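Local coordinates for protein Phikz039 (Pseudomonas phage phikz, PDB 3ZBQ) that belongs to the tubulin/FtsZ family as the phage protein PhuZ, and holds guanosine-5'-diphosphate in a pocket, at residues Ala233-Tyr246 / Val253-Tyr265. Residues are numbered along the deposited sequence; the frame is centred on the assembly and turned at random.
Sequences AQAILDPISIASLY and VSISTVLTRTTGY
Strands 239-246 and 260-265 pair in parallel, from Ser241 beside Thr260 to Tyr246 beside Tyr265, at the end of the mixed sheet in the tubulin-like C-terminal domain; 260-265 is an outermost strand of the chain. Backbone bonds run alternately across, from Thr260 N to Ile240 O through to Tyr246 N to Gly264 O (3.1 Å). On the face of Ile242 and Arg261 these two side chains run side by side: Ile242 CG2 lies 3.7 Å from Arg261 CG. The same methyl meets Val258 CG1, while Val258 CG2 packs on Pro239 CB. Ile255 lies across Gln234. With its CG1 beside the backbone N (chi1 -64°), the CG1-CD1 arm runs to Ala233, where Ile255 CD1 is pressed to 3.5 Å from Ala233 CB, tighter than usual for two carbons, while CG2 turns to Gln234 CA and CB. On the other face, Thr262 CG2 touches Ala243 CB, and both side chains pack on Trp208 of helix 202-209. Arg261 stays extended from CG to NE, which carries its guanidinium to the edge of the Tyr246 ring, the planes 58° apart. Arg261 NH2 gives Tyr246 OH a weak, bent bond (2.8 Å, 122°); its stronger partner is Asp252, in a salt bridge. Asp252 also hydrogen-bonds Thr263 OG1 and Tyr265 OH, tying the connecting loop to the edge strand. Ser254 CA lies over the centre of one guanidinium face, Thr263 CG2 over the opposite face toward its rim. In the guanidinium plane, a water accepts from Arg261 NE at 2.7 Å and is hydrogen-bonded to Ser244 OG, itself also bonded to His277 ND1.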
ATOM      1  N   ALA A 233     -20.022   4.946   5.010  1.00 12.85           N
ATOM      2  CA  ALA A 233     -20.143   3.818   4.091  1.00 13.12           C
ATOM      3  C   ALA A 233     -21.122   4.141   2.967  1.00 13.74           C
ATOM      4  O   ALA A 233     -20.896   3.780   1.816  1.00 14.23           O
ATOM      5  CB  ALA A 233     -20.572   2.567   4.823  1.00 10.36           C
ATOM      6  N   GLN A 234     -22.211   4.821   3.315  1.00 14.94           N
ATOM      7  CA  GLN A 234     -23.255   5.175   2.352  1.00 17.60           C
ATOM      8  C   GLN A 234     -22.733   6.040   1.204  1.00 17.09           C
ATOM      9  O   GLN A 234     -23.207   5.937   0.070  1.00 19.46           O
ATOM     10  CB  GLN A 234     -24.391   5.904   3.075  1.00 18.45           C
ATOM     11  CG  GLN A 234     -25.705   5.941   2.325  1.00 26.53           C
ATOM     12  CD  GLN A 234     -26.779   6.674   3.106  1.00 41.81           C
ATOM     13  OE1 GLN A 234     -26.533   7.751   3.657  1.00 51.03           O
ATOM     14  NE2 GLN A 234     -27.971   6.090   3.170  1.00 41.93           N
ATOM     15  N   ALA A 235     -21.746   6.879   1.504  1.00 15.56           N
ATOM     16  CA  ALA A 235     -21.210   7.827   0.529  1.00 18.06           C
ATOM     17  C   ALA A 235     -20.328   7.167  -0.533  1.00 18.57           C
ATOM     18  O   ALA A 235     -20.008   7.782  -1.553  1.00 21.28           O
ATOM     19  CB  ALA A 235     -20.444   8.933   1.241  1.00 16.94           C
ATOM     20  N   ILE A 236     -19.922   5.923  -0.295  1.00 15.36           N
ATOM     21  CA  ILE A 236     -19.074   5.232  -1.266  1.00 14.07           C
ATOM     22  C   ILE A 236     -19.874   4.834  -2.509  1.00 16.21           C
ATOM     23  O   ILE A 236     -20.870   4.096  -2.418  1.00 11.74           O
ATOM     24  CB  ILE A 236     -18.375   4.001  -0.654  1.00 10.99           C
ATOM     25  CG1 ILE A 236     -17.648   4.381   0.637  1.00 10.09           C
ATOM     26  CG2 ILE A 236     -17.429   3.356  -1.679  1.00 10.29           C
ATOM     27  CD1 ILE A 236     -16.579   5.457   0.471  1.00 10.74           C
ATOM     28  N   LEU A 237     -19.428   5.331  -3.662  1.00 13.43           N
ATOM     29  CA  LEU A 237     -20.096   5.101  -4.945  1.00 14.27           C
ATOM     30  C   LEU A 237     -19.862   3.698  -5.494  1.00 12.41           C
ATOM     31  O   LEU A 237     -18.742   3.184  -5.441  1.00  7.78           O
ATOM     32  CB  LEU A 237     -19.607   6.106  -5.990  1.00 15.44           C
ATOM     33  CG  LEU A 237     -19.818   7.589  -5.708  1.00 22.04           C
ATOM     34  CD1 LEU A 237     -19.291   8.432  -6.873  1.00 22.92           C
ATOM     35  CD2 LEU A 237     -21.287   7.868  -5.446  1.00 20.89           C
ATOM     36  N   ASP A 238     -20.925   3.107  -6.043  1.00 11.20           N
ATOM     37  CA  ASP A 238     -20.860   1.793  -6.684  1.00 12.23           C
ATOM     38  C   ASP A 238     -20.083   0.746  -5.868  1.00 12.12           C
ATOM     39  O   ASP A 238     -19.117   0.161  -6.371  1.00  7.93           O
ATOM     40  CB  ASP A 238     -20.271   1.910  -8.096  1.00 12.88           C
ATOM     41  CG  ASP A 238     -21.124   2.772  -9.022  1.00 18.47           C
ATOM     42  OD1 ASP A 238     -22.253   3.140  -8.636  1.00 22.95           O
ATOM     43  OD2 ASP A 238     -20.661   3.077 -10.139  1.00 21.62           O
ATOM     44  N   PRO A 239     -20.505   0.501  -4.612  1.00  9.67           N
ATOM     45  CA  PRO A 239     -19.737  -0.462  -3.814  1.00  6.99           C
ATOM     46  C   PRO A 239     -19.817  -1.876  -4.391  1.00  8.63           C
ATOM     47  O   PRO A 239     -20.898  -2.322  -4.817  1.00  8.19           O
ATOM     48  CB  PRO A 239     -20.419  -0.402  -2.441  1.00  9.42           C
ATOM     49  CG  PRO A 239     -21.830   0.048  -2.729  1.00 10.82           C
ATOM     50  CD  PRO A 239     -21.700   0.996  -3.898  1.00 12.23           C
ATOM     51  N   ILE A 240     -18.686  -2.576  -4.396  1.00  5.89           N
ATOM     52  CA  ILE A 240     -18.632  -3.952  -4.894  1.00  8.59           C
ATOM     53  C   ILE A 240     -18.815  -4.976  -3.771  1.00  6.60           C
ATOM     54  O   ILE A 240     -19.650  -5.881  -3.856  1.00  6.86           O
ATOM     55  CB  ILE A 240     -17.295  -4.219  -5.613  1.00  6.47           C
ATOM     56  CG1 ILE A 240     -17.171  -3.308  -6.843  1.00  6.99           C
ATOM     57  CG2 ILE A 240     -17.160  -5.701  -5.986  1.00  3.02           C
ATOM     58  CD1 ILE A 240     -15.742  -3.194  -7.410  1.00  8.82           C
ATOM     59  N   SER A 241     -18.036  -4.816  -2.707  1.00  6.53           N
ATOM     60  CA  SER A 241     -17.991  -5.799  -1.629  1.00  5.80           C
ATOM     61  C   SER A 241     -17.848  -5.095  -0.284  1.00  6.37           C
ATOM     62  O   SER A 241     -16.966  -4.251  -0.104  1.00  6.73           O
ATOM     63  CB  SER A 241     -16.828  -6.771  -1.850  1.00  5.90           C
ATOM     64  OG  SER A 241     -16.884  -7.866  -0.957  1.00  7.04           O
ATOM     65  N   ILE A 242     -18.723  -5.431   0.661  1.00  5.59           N
ATOM     66  CA  ILE A 242     -18.696  -4.763   1.954  1.00  5.79           C
ATOM     67  C   ILE A 242     -18.658  -5.757   3.101  1.00  7.41           C
ATOM     68  O   ILE A 242     -19.406  -6.746   3.110  1.00  6.60           O
ATOM     69  CB  ILE A 242     -19.874  -3.770   2.128  1.00  5.22           C
ATOM     70  CG1 ILE A 242     -19.774  -3.070   3.482  1.00  8.29           C
ATOM     71  CG2 ILE A 242     -21.220  -4.484   2.004  1.00  7.95           C
ATOM     72  CD1 ILE A 242     -20.745  -1.907   3.650  1.00  9.30           C
ATOM     73  N   ALA A 243     -17.771  -5.498   4.058  1.00  4.82           N
ATOM     74  CA  ALA A 243     -17.754  -6.230   5.323  1.00  7.80           C
ATOM     75  C   ALA A 243     -18.124  -5.276   6.448  1.00  8.09           C
ATOM     76  O   ALA A 243     -17.496  -4.239   6.613  1.00  7.85           O
ATOM     77  CB  ALA A 243     -16.390  -6.829   5.585  1.00  7.72           C
ATOM     78  N   SER A 244     -19.127  -5.639   7.239  1.00  6.98           N
ATOM     79  CA  SER A 244     -19.588  -4.759   8.304  1.00  9.76           C
ATOM     80  C   SER A 244     -19.499  -5.432   9.673  1.00  9.53           C
ATOM     81  O   SER A 244     -19.821  -6.612   9.815  1.00 10.27           O
ATOM     82  CB  SER A 244     -21.027  -4.306   8.040  1.00 12.37           C
ATOM     83  OG  SER A 244     -21.145  -3.600   6.817  1.00 11.37           O
ATOM     84  N   LEU A 245     -19.068  -4.669  10.677  1.00  7.50           N
ATOM     85  CA  LEU A 245     -19.107  -5.115  12.067  1.00 10.07           C
ATOM     86  C   LEU A 245     -20.087  -4.272  12.871  1.00 10.07           C
ATOM     87  O   LEU A 245     -20.066  -3.049  12.777  1.00 10.57           O
ATOM     88  CB  LEU A 245     -17.725  -5.002  12.702  1.00  8.27           C
ATOM     89  CG  LEU A 245     -16.670  -5.971  12.182  1.00 11.77           C
ATOM     90  CD1 LEU A 245     -15.313  -5.705  12.841  1.00 13.36           C
ATOM     91  CD2 LEU A 245     -17.118  -7.385  12.468  1.00 12.32           C
ATOM     92  N   TYR A 246     -20.936  -4.930  13.659  1.00  8.11           N
ATOM     93  CA  TYR A 246     -21.845  -4.239  14.571  1.00 10.79           C
ATOM     94  C   TYR A 246     -21.634  -4.768  15.986  1.00 10.34           C
ATOM     95  O   TYR A 246     -21.388  -5.962  16.171  1.00 11.58           O
ATOM     96  CB  TYR A 246     -23.299  -4.486  14.159  1.00 11.93           C
ATOM     97  CG  TYR A 246     -23.601  -4.113  12.729  1.00 10.27           C
ATOM     98  CD1 TYR A 246     -23.390  -5.024  11.693  1.00  8.24           C
ATOM     99  CD2 TYR A 246     -24.097  -2.856  12.410  1.00 11.23           C
ATOM    100  CE1 TYR A 246     -23.661  -4.687  10.379  1.00 10.96           C
ATOM    101  CE2 TYR A 246     -24.375  -2.510  11.101  1.00 13.04           C
ATOM    102  CZ  TYR A 246     -24.151  -3.428  10.091  1.00 12.05           C
ATOM    103  OH  TYR A 246     -24.426  -3.084   8.789  1.00 12.70           O
ATOM    104  N   VAL A 253     -28.149  -3.843   9.102  1.00 16.13           N
ATOM    105  CA  VAL A 253     -29.029  -3.451   8.000  1.00 15.60           C
ATOM    106  C   VAL A 253     -28.186  -3.092   6.784  1.00 17.46           C
ATOM    107  O   VAL A 253     -27.281  -2.263   6.885  1.00 20.02           O
ATOM    108  CB  VAL A 253     -29.890  -2.231   8.368  1.00 13.96           C
ATOM    109  CG1 VAL A 253     -30.781  -1.824   7.189  1.00 15.24           C
ATOM    110  CG2 VAL A 253     -30.723  -2.514   9.607  1.00 17.23           C
ATOM    111  N   SER A 254     -28.482  -3.707   5.640  1.00 15.44           N
ATOM    112  CA  SER A 254     -27.746  -3.413   4.408  1.00 16.58           C
ATOM    113  C   SER A 254     -27.834  -1.925   4.071  1.00 17.83           C
ATOM    114  O   SER A 254     -28.899  -1.312   4.177  1.00 19.61           O
ATOM    115  CB  SER A 254     -28.271  -4.252   3.242  1.00 23.54           C
ATOM    116  OG  SER A 254     -27.446  -4.093   2.100  1.00 23.69           O
ATOM    117  N   ILE A 255     -26.710  -1.344   3.674  1.00 16.44           N
ATOM    118  CA  ILE A 255     -26.652   0.095   3.456  1.00 23.09           C
ATOM    119  C   ILE A 255     -27.160   0.494   2.073  1.00 22.02           C
ATOM    120  O   ILE A 255     -28.094   1.283   1.956  1.00 28.94           O
ATOM    121  CB  ILE A 255     -25.232   0.621   3.719  1.00 22.53           C
ATOM    122  CG1 ILE A 255     -24.900   0.409   5.202  1.00 19.81           C
ATOM    123  CG2 ILE A 255     -25.114   2.079   3.307  1.00 25.16           C
ATOM    124  CD1 ILE A 255     -23.561   0.937   5.630  1.00 20.60           C
ATOM    125  N   SER A 256     -26.550  -0.069   1.037  1.00 22.73           N
ATOM    126  CA  SER A 256     -26.957   0.182  -0.337  1.00 22.27           C
ATOM    127  C   SER A 256     -26.780  -1.104  -1.136  1.00 22.08           C
ATOM    128  O   SER A 256     -26.199  -2.072  -0.641  1.00 19.36           O
ATOM    129  CB  SER A 256     -26.104   1.297  -0.949  1.00 20.23           C
ATOM    130  OG  SER A 256     -24.739   0.921  -0.981  1.00 27.71           O
ATOM    131  N   THR A 257     -27.292  -1.110  -2.362  1.00 18.44           N
ATOM    132  CA  THR A 257     -27.082  -2.216  -3.289  1.00 15.36           C
ATOM    133  C   THR A 257     -25.588  -2.526  -3.405  1.00 15.67           C
ATOM    134  O   THR A 257     -24.770  -1.621  -3.589  1.00 13.31           O
ATOM    135  CB  THR A 257     -27.615  -1.862  -4.680  1.00 19.64           C
ATOM    136  OG1 THR A 257     -28.992  -1.475  -4.581  1.00 28.58           O
ATOM    137  CG2 THR A 257     -27.502  -3.049  -5.593  1.00 18.70           C
ATOM    138  N   VAL A 258     -25.235  -3.802  -3.298  1.00  9.11           N
ATOM    139  CA  VAL A 258     -23.836  -4.209  -3.262  1.00  7.51           C
ATOM    140  C   VAL A 258     -23.743  -5.644  -3.758  1.00  8.39           C
ATOM    141  O   VAL A 258     -24.721  -6.404  -3.655  1.00  7.18           O
ATOM    142  CB  VAL A 258     -23.245  -4.032  -1.827  1.00  8.80           C
ATOM    143  CG1 VAL A 258     -23.807  -5.075  -0.859  1.00  8.95           C
ATOM    144  CG2 VAL A 258     -21.722  -4.076  -1.847  1.00  8.90           C
ATOM    145  N   LEU A 259     -22.601  -6.029  -4.320  1.00  7.80           N
ATOM    146  CA  LEU A 259     -22.496  -7.363  -4.929  1.00  9.43           C
ATOM    147  C   LEU A 259     -22.279  -8.464  -3.889  1.00  9.97           C
ATOM    148  O   LEU A 259     -22.949  -9.494  -3.917  1.00  7.33           O
ATOM    149  CB  LEU A 259     -21.401  -7.411  -5.995  1.00  7.36           C
ATOM    150  CG  LEU A 259     -21.537  -6.352  -7.097  1.00  9.94           C
ATOM    151  CD1 LEU A 259     -20.481  -6.547  -8.164  1.00 10.56           C
ATOM    152  CD2 LEU A 259     -22.930  -6.413  -7.720  1.00 13.00           C
ATOM    153  N   THR A 260     -21.340  -8.230  -2.977  1.00  5.87           N
ATOM    154  CA  THR A 260     -21.094  -9.131  -1.859  1.00  6.96           C
ATOM    155  C   THR A 260     -21.186  -8.359  -0.538  1.00  6.92           C
ATOM    156  O   THR A 260     -20.679  -7.244  -0.422  1.00  6.26           O
ATOM    157  CB  THR A 260     -19.729  -9.844  -1.997  1.00  8.49           C
ATOM    158  OG1 THR A 260     -19.808 -10.826  -3.033  1.00  7.38           O
ATOM    159  CG2 THR A 260     -19.322 -10.533  -0.698  1.00  7.38           C
ATOM    160  N   ARG A 261     -21.877  -8.940   0.441  1.00  7.27           N
ATOM    161  CA  ARG A 261     -21.942  -8.349   1.777  1.00  7.13           C
ATOM    162  C   ARG A 261     -21.701  -9.437   2.819  1.00  9.85           C
ATOM    163  O   ARG A 261     -22.260 -10.540   2.744  1.00  8.46           O
ATOM    164  CB  ARG A 261     -23.293  -7.657   2.017  1.00  9.37           C
ATOM    165  CG  ARG A 261     -23.441  -7.016   3.413  1.00  9.35           C
ATOM    166  CD  ARG A 261     -24.703  -6.160   3.533  1.00 10.85           C
ATOM    167  NE  ARG A 261     -24.739  -5.420   4.796  1.00 12.82           N
ATOM    168  CZ  ARG A 261     -25.409  -5.790   5.884  1.00 15.38           C
ATOM    169  NH1 ARG A 261     -26.140  -6.904   5.885  1.00 16.24           N
ATOM    170  NH2 ARG A 261     -25.354  -5.039   6.976  1.00 13.51           N
ATOM    171  N   THR A 262     -20.859  -9.132   3.794  1.00  7.16           N
ATOM    172  CA  THR A 262     -20.687 -10.042   4.915  1.00  8.62           C
ATOM    173  C   THR A 262     -20.685  -9.228   6.205  1.00 10.00           C
ATOM    174  O   THR A 262     -20.240  -8.074   6.220  1.00 10.49           O
ATOM    175  CB  THR A 262     -19.414 -10.908   4.745  1.00  9.62           C
ATOM    176  OG1 THR A 262     -19.422 -11.983   5.691  1.00 12.04           O
ATOM    177  CG2 THR A 262     -18.155 -10.073   4.925  1.00  6.14           C
ATOM    178  N   THR A 263     -21.217  -9.804   7.279  1.00  7.90           N
ATOM    179  CA  THR A 263     -21.306  -9.082   8.549  1.00 10.70           C
ATOM    180  C   THR A 263     -20.772  -9.901   9.717  1.00 11.03           C
ATOM    181  O   THR A 263     -20.821 -11.134   9.696  1.00 11.81           O
ATOM    182  CB  THR A 263     -22.753  -8.631   8.873  1.00 13.00           C
ATOM    183  OG1 THR A 263     -23.549  -9.768   9.236  1.00 17.07           O
ATOM    184  CG2 THR A 263     -23.373  -7.933   7.687  1.00 10.49           C
ATOM    185  N   GLY A 264     -20.272  -9.211  10.736  1.00  8.11           N
ATOM    186  CA  GLY A 264     -19.850  -9.872  11.961  1.00 10.72           C
ATOM    187  C   GLY A 264     -20.394  -9.138  13.170  1.00 10.96           C
ATOM    188  O   GLY A 264     -20.631  -7.929  13.099  1.00  9.81           O
ATOM    189  N   TYR A 265     -20.588  -9.852  14.276  1.00 10.74           N
ATOM    190  CA  TYR A 265     -21.101  -9.232  15.492  1.00 10.85           C
ATOM    191  C   TYR A 265     -20.009  -9.165  16.546  1.00 13.17           C
ATOM    192  O   TYR A 265     -19.599 -10.193  17.098  1.00 13.94           O
ATOM    193  CB  TYR A 265     -22.337  -9.985  15.996  1.00 13.58           C
ATOM    194  CG  TYR A 265     -23.426 -10.026  14.948  1.00 13.72           C
ATOM    195  CD1 TYR A 265     -23.779  -8.876  14.254  1.00 14.06           C
ATOM    196  CD2 TYR A 265     -24.072 -11.211  14.627  1.00 18.93           C
ATOM    197  CE1 TYR A 265     -24.753  -8.893  13.282  1.00 16.80           C
ATOM    198  CE2 TYR A 265     -25.053 -11.243  13.651  1.00 20.05           C
ATOM    199  CZ  TYR A 265     -25.391 -10.076  12.986  1.00 22.11           C
ATOM    200  OH  TYR A 265     -26.365 -10.084  12.018  1.00 21.92           O
TER
HETATM  201  O   HOH W   1     -22.232   2.979  -0.765  1.00 19.60           O
HETATM  202  O   HOH W   2     -23.422  -3.167   5.609  1.00 17.89           O
HETATM  203  O   HOH W   3     -25.566  -0.966   8.490  1.00 22.17           O